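Local coordinates for protein cytochrome P450 RhF (Acinetobacter radioresistens, PDB 6RO8) that probably works as a heme-dependent monooxygenase of the cytochrome P450 family, this chain being the heme domain of a longer protein that also carries an iron-sulfur domain, at residues V318-Q323 with T418-P423; A276-N281 with S314-A319. One frame throughout, in Å; residues are numbered along the deposited sequence.

Contact 1. Residues V318-Q323 with T418-P423; sequences VAWRRQ and TSFRGP. With HEM (protoporphyrin IX containing Fe), chain B; HIS (histidine), chain C.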
loop_
_atom_site.group_PDB
_atom_site.type_symbol
_atom_site.label_atom_id
_atom_site.label_comp_id
_atom_site.label_asym_id
_atom_site.label_seq_id
_atom_site.Cartn_x
_atom_site.Cartn_y
_atom_site.Cartn_z
ATOM N N VAL A 318 -3.860 -2.606 4.606
ATOM C CA VAL A 318 -4.688 -3.078 5.712
ATOM C C VAL A 318 -3.883 -3.744 6.814
ATOM O O VAL A 318 -4.426 -3.942 7.915
ATOM C CB VAL A 318 -5.782 -4.045 5.216
ATOM C CG1 VAL A 318 -6.812 -3.292 4.326
ATOM C CG2 VAL A 318 -5.152 -5.213 4.459
ATOM N N ALA A 319 -2.619 -4.105 6.561
ATOM C CA ALA A 319 -1.761 -4.747 7.555
ATOM C C ALA A 319 -0.305 -4.563 7.149
ATOM O O ALA A 319 0.057 -4.832 6.003
ATOM C CB ALA A 319 -2.074 -6.236 7.673
ATOM N N TRP A 320 0.524 -4.111 8.079
ATOM C CA TRP A 320 1.957 -3.980 7.869
ATOM C C TRP A 320 2.681 -4.785 8.954
ATOM O O TRP A 320 2.060 -5.316 9.882
ATOM C CB TRP A 320 2.364 -2.495 7.862
ATOM C CG TRP A 320 3.498 -2.174 6.938
ATOM C CD1 TRP A 320 4.688 -1.581 7.280
ATOM C CD2 TRP A 320 3.567 -2.420 5.523
ATOM N NE1 TRP A 320 5.497 -1.454 6.168
ATOM C CE2 TRP A 320 4.835 -1.958 5.079
ATOM C CE3 TRP A 320 2.693 -2.998 4.591
ATOM C CZ2 TRP A 320 5.240 -2.039 3.742
ATOM C CZ3 TRP A 320 3.110 -3.097 3.263
ATOM C CH2 TRP A 320 4.370 -2.608 2.853
ATOM N N ARG A 321 4.002 -4.904 8.843
ATOM C CA ARG A 321 4.716 -5.899 9.635
ATOM C C ARG A 321 5.908 -5.302 10.379
ATOM O O ARG A 321 6.543 -4.330 9.934
ATOM C CB ARG A 321 5.190 -7.045 8.754
ATOM C CG ARG A 321 4.066 -7.858 8.133
ATOM C CD ARG A 321 4.648 -8.983 7.290
ATOM N NE ARG A 321 5.157 -8.490 6.019
ATOM C CZ ARG A 321 5.898 -9.193 5.170
ATOM N NH1 ARG A 321 6.260 -10.464 5.458
ATOM N NH2 ARG A 321 6.280 -8.613 4.031
ATOM N N ARG A 322 6.207 -5.904 11.527
ATOM C CA ARG A 322 7.367 -5.541 12.321
ATOM C C ARG A 322 8.024 -6.818 12.814
ATOM O O ARG A 322 7.385 -7.872 12.896
ATOM C CB ARG A 322 6.990 -4.637 13.514
ATOM C CG ARG A 322 6.680 -3.206 13.139
ATOM C CD ARG A 322 7.847 -2.604 12.388
ATOM N NE ARG A 322 7.687 -1.169 12.159
ATOM C CZ ARG A 322 7.387 -0.622 10.982
ATOM N NH1 ARG A 322 7.198 -1.395 9.923
ATOM N NH2 ARG A 322 7.289 0.694 10.867
ATOM N N GLN A 323 9.310 -6.726 13.140
ATOM C CA GLN A 323 10.026 -7.826 13.774
ATOM C C GLN A 323 10.633 -7.340 15.074
ATOM O O GLN A 323 11.154 -6.227 15.143
ATOM C CB GLN A 323 11.128 -8.403 12.894
ATOM C CG GLN A 323 11.511 -9.803 13.342
ATOM C CD GLN A 323 12.446 -10.511 12.396
ATOM O OE1 GLN A 323 12.080 -10.838 11.269
ATOM N NE2 GLN A 323 13.663 -10.769 12.856
ATOM N N THR A 418 -2.103 -10.394 2.315
ATOM C CA THR A 418 -2.306 -10.004 3.706
ATOM C C THR A 418 -2.383 -8.506 3.924
ATOM O O THR A 418 -2.982 -8.083 4.914
ATOM C CB THR A 418 -1.169 -10.548 4.594
ATOM O OG1 THR A 418 0.062 -9.880 4.254
ATOM C CG2 THR A 418 -1.051 -12.043 4.444
ATOM N N SER A 419 -1.798 -7.708 3.035
ATOM C CA SER A 419 -1.449 -6.331 3.346
ATOM C C SER A 419 -2.103 -5.295 2.440
ATOM O O SER A 419 -2.390 -4.181 2.898
ATOM C CB SER A 419 0.071 -6.165 3.276
ATOM O OG SER A 419 0.650 -6.824 4.393
ATOM N N PHE A 420 -2.353 -5.623 1.179
ATOM C CA PHE A 420 -2.924 -4.675 0.243
ATOM C C PHE A 420 -4.349 -5.086 -0.107
ATOM O O PHE A 420 -4.697 -6.268 -0.077
ATOM C CB PHE A 420 -2.046 -4.559 -1.006
ATOM C CG PHE A 420 -0.627 -4.186 -0.701
ATOM C CD1 PHE A 420 -0.264 -2.864 -0.553
ATOM C CD2 PHE A 420 0.347 -5.153 -0.555
ATOM C CE1 PHE A 420 1.044 -2.514 -0.274
ATOM C CE2 PHE A 420 1.651 -4.803 -0.280
ATOM C CZ PHE A 420 1.998 -3.481 -0.135
ATOM N N ARG A 421 -5.184 -4.088 -0.404
ATOM C CA ARG A 421 -6.617 -4.319 -0.567
ATOM C C ARG A 421 -7.227 -3.290 -1.512
ATOM O O ARG A 421 -7.175 -2.077 -1.262
ATOM C CB ARG A 421 -7.341 -4.292 0.779
ATOM C CG ARG A 421 -8.771 -4.741 0.648
ATOM C CD ARG A 421 -9.461 -4.972 1.981
ATOM N NE ARG A 421 -10.860 -5.345 1.766
ATOM C CZ ARG A 421 -11.274 -6.566 1.424
ATOM N NH1 ARG A 421 -10.403 -7.557 1.281
ATOM N NH2 ARG A 421 -12.568 -6.807 1.242
ATOM N N GLY A 422 -7.817 -3.790 -2.593
ATOM C CA GLY A 422 -8.634 -3.001 -3.475
ATOM C C GLY A 422 -9.330 -3.929 -4.444
ATOM O O GLY A 422 -8.861 -5.035 -4.723
ATOM N N PRO A 423 -10.478 -3.506 -4.960
ATOM C CA PRO A 423 -11.235 -4.372 -5.871
ATOM C C PRO A 423 -10.565 -4.424 -7.238
ATOM O O PRO A 423 -10.011 -3.433 -7.714
ATOM C CB PRO A 423 -12.602 -3.688 -5.942
ATOM C CG PRO A 423 -12.274 -2.207 -5.749
ATOM C CD PRO A 423 -11.053 -2.151 -4.844
HETATM C CHA HEM B . 6.055 3.950 3.570
HETATM C CHB HEM B . 1.329 3.223 2.661
HETATM C CHC HEM B . 1.673 5.628 -1.567
HETATM C CHD HEM B . 6.468 5.908 -0.833
HETATM C C1A HEM B . 4.752 3.521 3.699
HETATM C C2A HEM B . 4.194 2.726 4.779
HETATM C C3A HEM B . 2.904 2.529 4.529
HETATM C C4A HEM B . 2.573 3.179 3.272
HETATM C CMA HEM B . 1.943 1.732 5.436
HETATM C CAA HEM B . 4.953 2.207 6.021
HETATM C CBA HEM B . 4.660 3.171 7.154
HETATM C CGA HEM B . 5.421 2.809 8.400
HETATM O O1A HEM B . 6.152 1.788 8.394
HETATM O O2A HEM B . 5.290 3.557 9.398
HETATM C C1B HEM B . 0.996 3.879 1.499
HETATM C C2B HEM B . -0.351 4.089 1.006
HETATM C C3B HEM B . -0.258 4.743 -0.177
HETATM C C4B HEM B . 1.152 4.974 -0.460
HETATM C CMB HEM B . -1.622 3.608 1.758
HETATM C CAB HEM B . -1.374 5.243 -1.124
HETATM C CBB HEM B . -2.675 5.283 -0.832
HETATM C C1C HEM B . 3.008 5.918 -1.749
HETATM C C2C HEM B . 3.624 6.591 -2.879
HETATM C C3C HEM B . 4.955 6.657 -2.643
HETATM C C4C HEM B . 5.214 6.037 -1.375
HETATM C CMC HEM B . 2.839 7.121 -4.098
HETATM C CAC HEM B . 6.124 7.254 -3.474
HETATM C CBC HEM B . 5.948 7.810 -4.674
HETATM C C1D HEM B . 6.788 5.388 0.396
HETATM C C2D HEM B . 8.118 5.291 0.951
HETATM C C3D HEM B . 8.012 4.765 2.165
HETATM C C4D HEM B . 6.603 4.500 2.432
HETATM C CMD HEM B . 9.437 5.716 0.269
HETATM C CAD HEM B . 9.214 4.468 3.091
HETATM C CBD HEM B . 9.580 5.663 3.959
HETATM C CGD HEM B . 10.411 5.186 5.129
HETATM O O1D HEM B . 10.680 3.968 5.207
HETATM O O2D HEM B . 10.802 6.007 5.996
HETATM N NA HEM B . 3.737 3.761 2.797
HETATM N NB HEM B . 1.881 4.430 0.583
HETATM N NC HEM B . 4.017 5.596 -0.858
HETATM N ND HEM B . 5.887 4.899 1.330
HETATM FE FE HEM B . 3.879 4.693 0.934
HETATM N N HIS C . 4.610 -1.363 -1.042
HETATM C CA HIS C . 3.843 -0.549 -0.106
HETATM C C HIS C . 3.130 0.594 -0.822
HETATM O O HIS C . 2.530 1.453 -0.162
HETATM C CB HIS C . 4.753 0.005 0.991
HETATM C CG HIS C . 6.089 0.463 0.495
HETATM N ND1 HIS C . 6.598 1.714 0.775
HETATM C CD2 HIS C . 7.020 -0.161 -0.265
HETATM C CE1 HIS C . 7.787 1.839 0.210
HETATM N NE2 HIS C . 8.065 0.716 -0.427
HETATM O OXT HIS C . 3.143 0.673 -2.052
HETATM O O HOH W 1 4.422 2.644 0.037
#

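Contact 2. Residues A276-N281 with S314-A319; sequences ALASAN and SGSVVA. With HEM (protoporphyrin IX containing Fe), chain B.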
loop_
_atom_site.group_PDB
_atom_site.type_symbol
_atom_site.label_atom_id
_atom_site.label_comp_id
_atom_site.label_asym_id
_atom_site.label_seq_id
_atom_site.Cartn_x
_atom_site.Cartn_y
_atom_site.Cartn_z
ATOM N N ALA A 276 -3.524 3.298 -6.543
ATOM C CA ALA A 276 -4.608 2.806 -7.390
ATOM C C ALA A 276 -5.625 2.028 -6.570
ATOM O O ALA A 276 -6.832 2.232 -6.721
ATOM C CB ALA A 276 -4.066 1.938 -8.525
ATOM N N LEU A 277 -5.153 1.119 -5.698
ATOM C CA LEU A 277 -6.082 0.388 -4.840
ATOM C C LEU A 277 -6.912 1.350 -3.995
ATOM O O LEU A 277 -8.140 1.209 -3.908
ATOM C CB LEU A 277 -5.317 -0.581 -3.947
ATOM C CG LEU A 277 -4.563 -1.713 -4.637
ATOM C CD1 LEU A 277 -3.630 -2.376 -3.641
ATOM C CD2 LEU A 277 -5.535 -2.723 -5.229
ATOM N N ALA A 278 -6.258 2.351 -3.387
ATOM C CA ALA A 278 -6.954 3.272 -2.490
ATOM C C ALA A 278 -7.998 4.096 -3.243
ATOM O O ALA A 278 -9.097 4.334 -2.725
ATOM C CB ALA A 278 -5.952 4.196 -1.782
ATOM N N SER A 279 -7.659 4.548 -4.463
ATOM C CA SER A 279 -8.605 5.295 -5.296
ATOM C C SER A 279 -9.824 4.474 -5.656
ATOM O O SER A 279 -10.935 5.020 -5.763
ATOM C CB SER A 279 -7.930 5.800 -6.586
ATOM O OG SER A 279 -6.718 6.481 -6.340
ATOM N N ALA A 280 -9.625 3.180 -5.914
ATOM C CA ALA A 280 -10.772 2.327 -6.181
ATOM C C ALA A 280 -11.619 2.138 -4.919
ATOM O O ALA A 280 -12.860 2.190 -4.973
ATOM C CB ALA A 280 -10.307 0.995 -6.747
ATOM N N ASN A 281 -10.968 1.951 -3.767
ATOM C CA ASN A 281 -11.703 1.823 -2.511
ATOM C C ASN A 281 -12.540 3.059 -2.231
ATOM O O ASN A 281 -13.712 2.957 -1.839
ATOM C CB ASN A 281 -10.734 1.601 -1.357
ATOM C CG ASN A 281 -10.138 0.250 -1.376
ATOM O OD1 ASN A 281 -10.650 -0.652 -2.039
ATOM N ND2 ASN A 281 -9.014 0.093 -0.677
ATOM N N SER A 314 -11.393 2.372 4.545
ATOM C CA SER A 314 -11.046 1.313 3.599
ATOM C C SER A 314 -9.787 1.730 2.846
ATOM O O SER A 314 -9.792 1.942 1.635
ATOM C CB SER A 314 -12.148 0.997 2.596
ATOM O OG SER A 314 -13.436 0.961 3.188
ATOM N N GLY A 315 -8.692 1.846 3.598
ATOM C CA GLY A 315 -7.404 2.117 2.995
ATOM C C GLY A 315 -6.868 0.932 2.202
ATOM O O GLY A 315 -7.376 -0.192 2.262
ATOM N N SER A 316 -5.824 1.208 1.419
ATOM C CA SER A 316 -5.232 0.217 0.530
ATOM C C SER A 316 -4.164 -0.625 1.203
ATOM O O SER A 316 -3.872 -1.715 0.713
ATOM C CB SER A 316 -4.632 0.899 -0.699
ATOM O OG SER A 316 -3.805 1.987 -0.304
ATOM N N VAL A 317 -3.570 -0.145 2.291
ATOM C CA VAL A 317 -2.763 -0.972 3.182
ATOM C C VAL A 317 -3.612 -1.317 4.401
ATOM O O VAL A 317 -4.037 -0.427 5.148
ATOM C CB VAL A 317 -1.468 -0.260 3.597
ATOM C CG1 VAL A 317 -0.692 -1.127 4.602
ATOM C CG2 VAL A 317 -0.614 0.050 2.367
ATOM N N VAL A 318 -3.860 -2.606 4.606
ATOM C CA VAL A 318 -4.688 -3.078 5.712
ATOM C C VAL A 318 -3.883 -3.744 6.814
ATOM O O VAL A 318 -4.426 -3.942 7.915
ATOM C CB VAL A 318 -5.782 -4.045 5.216
ATOM C CG1 VAL A 318 -6.812 -3.292 4.326
ATOM C CG2 VAL A 318 -5.152 -5.213 4.459
ATOM N N ALA A 319 -2.619 -4.105 6.561
ATOM C CA ALA A 319 -1.761 -4.747 7.555
ATOM C C ALA A 319 -0.305 -4.563 7.149
ATOM O O ALA A 319 0.057 -4.832 6.003
ATOM C CB ALA A 319 -2.074 -6.236 7.673
HETATM C CHA HEM B . 6.055 3.950 3.570
HETATM C CHB HEM B . 1.329 3.223 2.661
HETATM C CHC HEM B . 1.673 5.628 -1.567
HETATM C CHD HEM B . 6.468 5.908 -0.833
HETATM C C1A HEM B . 4.752 3.521 3.699
HETATM C C2A HEM B . 4.194 2.726 4.779
HETATM C C3A HEM B . 2.904 2.529 4.529
HETATM C C4A HEM B . 2.573 3.179 3.272
HETATM C CMA HEM B . 1.943 1.732 5.436
HETATM C CAA HEM B . 4.953 2.207 6.021
HETATM C CBA HEM B . 4.660 3.171 7.154
HETATM C CGA HEM B . 5.421 2.809 8.400
HETATM O O1A HEM B . 6.152 1.788 8.394
HETATM O O2A HEM B . 5.290 3.557 9.398
HETATM C C1B HEM B . 0.996 3.879 1.499
HETATM C C2B HEM B . -0.351 4.089 1.006
HETATM C C3B HEM B . -0.258 4.743 -0.177
HETATM C C4B HEM B . 1.152 4.974 -0.460
HETATM C CMB HEM B . -1.622 3.608 1.758
HETATM C CAB HEM B . -1.374 5.243 -1.124
HETATM C CBB HEM B . -2.675 5.283 -0.832
HETATM C C1C HEM B . 3.008 5.918 -1.749
HETATM C C2C HEM B . 3.624 6.591 -2.879
HETATM C C3C HEM B . 4.955 6.657 -2.643
HETATM C C4C HEM B . 5.214 6.037 -1.375
HETATM C CMC HEM B . 2.839 7.121 -4.098
HETATM C CAC HEM B . 6.124 7.254 -3.474
HETATM C CBC HEM B . 5.948 7.810 -4.674
HETATM C C1D HEM B . 6.788 5.388 0.396
HETATM C C2D HEM B . 8.118 5.291 0.951
HETATM C C3D HEM B . 8.012 4.765 2.165
HETATM C C4D HEM B . 6.603 4.500 2.432
HETATM C CMD HEM B . 9.437 5.716 0.269
HETATM C CAD HEM B . 9.214 4.468 3.091
HETATM C CBD HEM B . 9.580 5.663 3.959
HETATM C CGD HEM B . 10.411 5.186 5.129
HETATM O O1D HEM B . 10.680 3.968 5.207
HETATM O O2D HEM B . 10.802 6.007 5.996
HETATM N NA HEM B . 3.737 3.761 2.797
HETATM N NB HEM B . 1.881 4.430 0.583
HETATM N NC HEM B . 4.017 5.596 -0.858
HETATM N ND HEM B . 5.887 4.899 1.330
HETATM FE FE HEM B . 3.879 4.693 0.934
HETATM O O HOH W 2 -9.097 4.452 0.362
HETATM O O HOH W 1 4.422 2.644 0.037
#

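Contact 1. Residues V318-Q323 with T418-P423
The distal heme pocket has one of its corners where Trp320 and Phe420 meet against the bound histidine. Phe420 CZ comes to the edge of the indole, near its plane, 3.6 Å from Trp320 CZ3, and the two ring planes stand at 81°. The ligand touches both rings: its CB lies 3.2 Å from Trp320 CH2, and its CA approaches the edge of the phenyl ring, 3.4 Å from Phe420 CE1. Heme methyl CMA lies over one face of the indole, and Trp320 NE1 comes 3.7 Å from propionate carbon CAA, so the ring borders both cofactor and ligand, while Thr274 holds the histidine by a hydrogen bond.

Behind the rings the two backbones are tied together. Val318 N donates to Ser419 O at 2.7 Å. Ser419 OG, set beside its own backbone N by a chi1 of -72°, gives its hydrogen to Ala319 O at 2.6 Å from above the carbonyl plane, and accepts one from Thr418 OG1. The entry into strand 320-324 of the mixed sheet meets the loop between strands 406-407 and 427-429, regions that by position correspond to substrate recognition sites 5 and 6 of P450s. Val318 CG1 packs on Arg421 CB at 3.7 Å; the extended Arg421 chain goes on to hydrogen-bond Gln39 O through NH1, and it makes a cation-pi contact with Tyr414. Farther along the strand, Arg322 NH2 bonds heme propionate O1A at 2.9 Å, nearly straight at 165° and with the oxygen at the guanidinium edge, while NH1 donates to Arg321 O.

Contact 2. Residues A276-N281 with S314-A319
Ser316 and its neighbours bring a loop against a helix beside the heme: residues 276-281 belong to helix 273-288, the later part of the long distal helix of P450s, and residues 314-319 leave helix 303-314, the K helix, on the way to strand 320-324. Ser316 carries the heme-side part of the contact. Its CB rests on Leu277 CB at 3.6 Å, and its OG lies 3.4 Å from Ala278 CB. A chi1 of 49° places that hydroxyl between the backbone N and the carbonyl carbon, where it also sits 3.4 Å from heme methyl CMB and is hydrogen-bonded to Thr274 O, one turn back along the helix. The porphyrin rim touches both segments: Ala278 CB meets vinyl carbon CBB at 3.6 Å, and Val317, whose CB points away from the helix, sets CG2 3.7 Å from heme CHB.

The part farther from the heme is polar. Asn281 ND2 reaches Ser314 O at 3.1 Å, but the bond is weak, bent to 124° at the hydrogen; the stronger partner of this amide nitrogen is Arg421 O. Water 2 donates to Ser314 O at 2.9 Å and to Ala278 O at 3.1 Å, bridging loop and helix. Ser314 O thus takes two donors, one of them poorly aligned.

Around this pair, Met391 of helix 384-401 packs on Ala278 and Ser279, with Phe394 also against Ser279. Ser314 touches Leu285 farther along helix 273-288, and on the loop side Tyr38 of helix 36-40 lies against Val318 and Ala319, just ahead of strand 320-324.

Contacts 1 and 2 have their centres about 10 Å apart and share Val318 and Ala319, so residues 314-323 make one continuous run: first against helix 273-288, then against the loop at 418-423. Along the chain the helix comes first, that run second and the 418-423 loop last. The two contacts also join directly, since Arg421 N and O make probable hydrogen bonds to Ser316 O and Asn281 ND2, each 2.9 Å, which puts residues 418-423 in touch with both segments of contact 2. Helix, loop 314-319 and strand start border the heme itself, while residues 418-423 reach the pocket through Phe420, which meets the bound histidine.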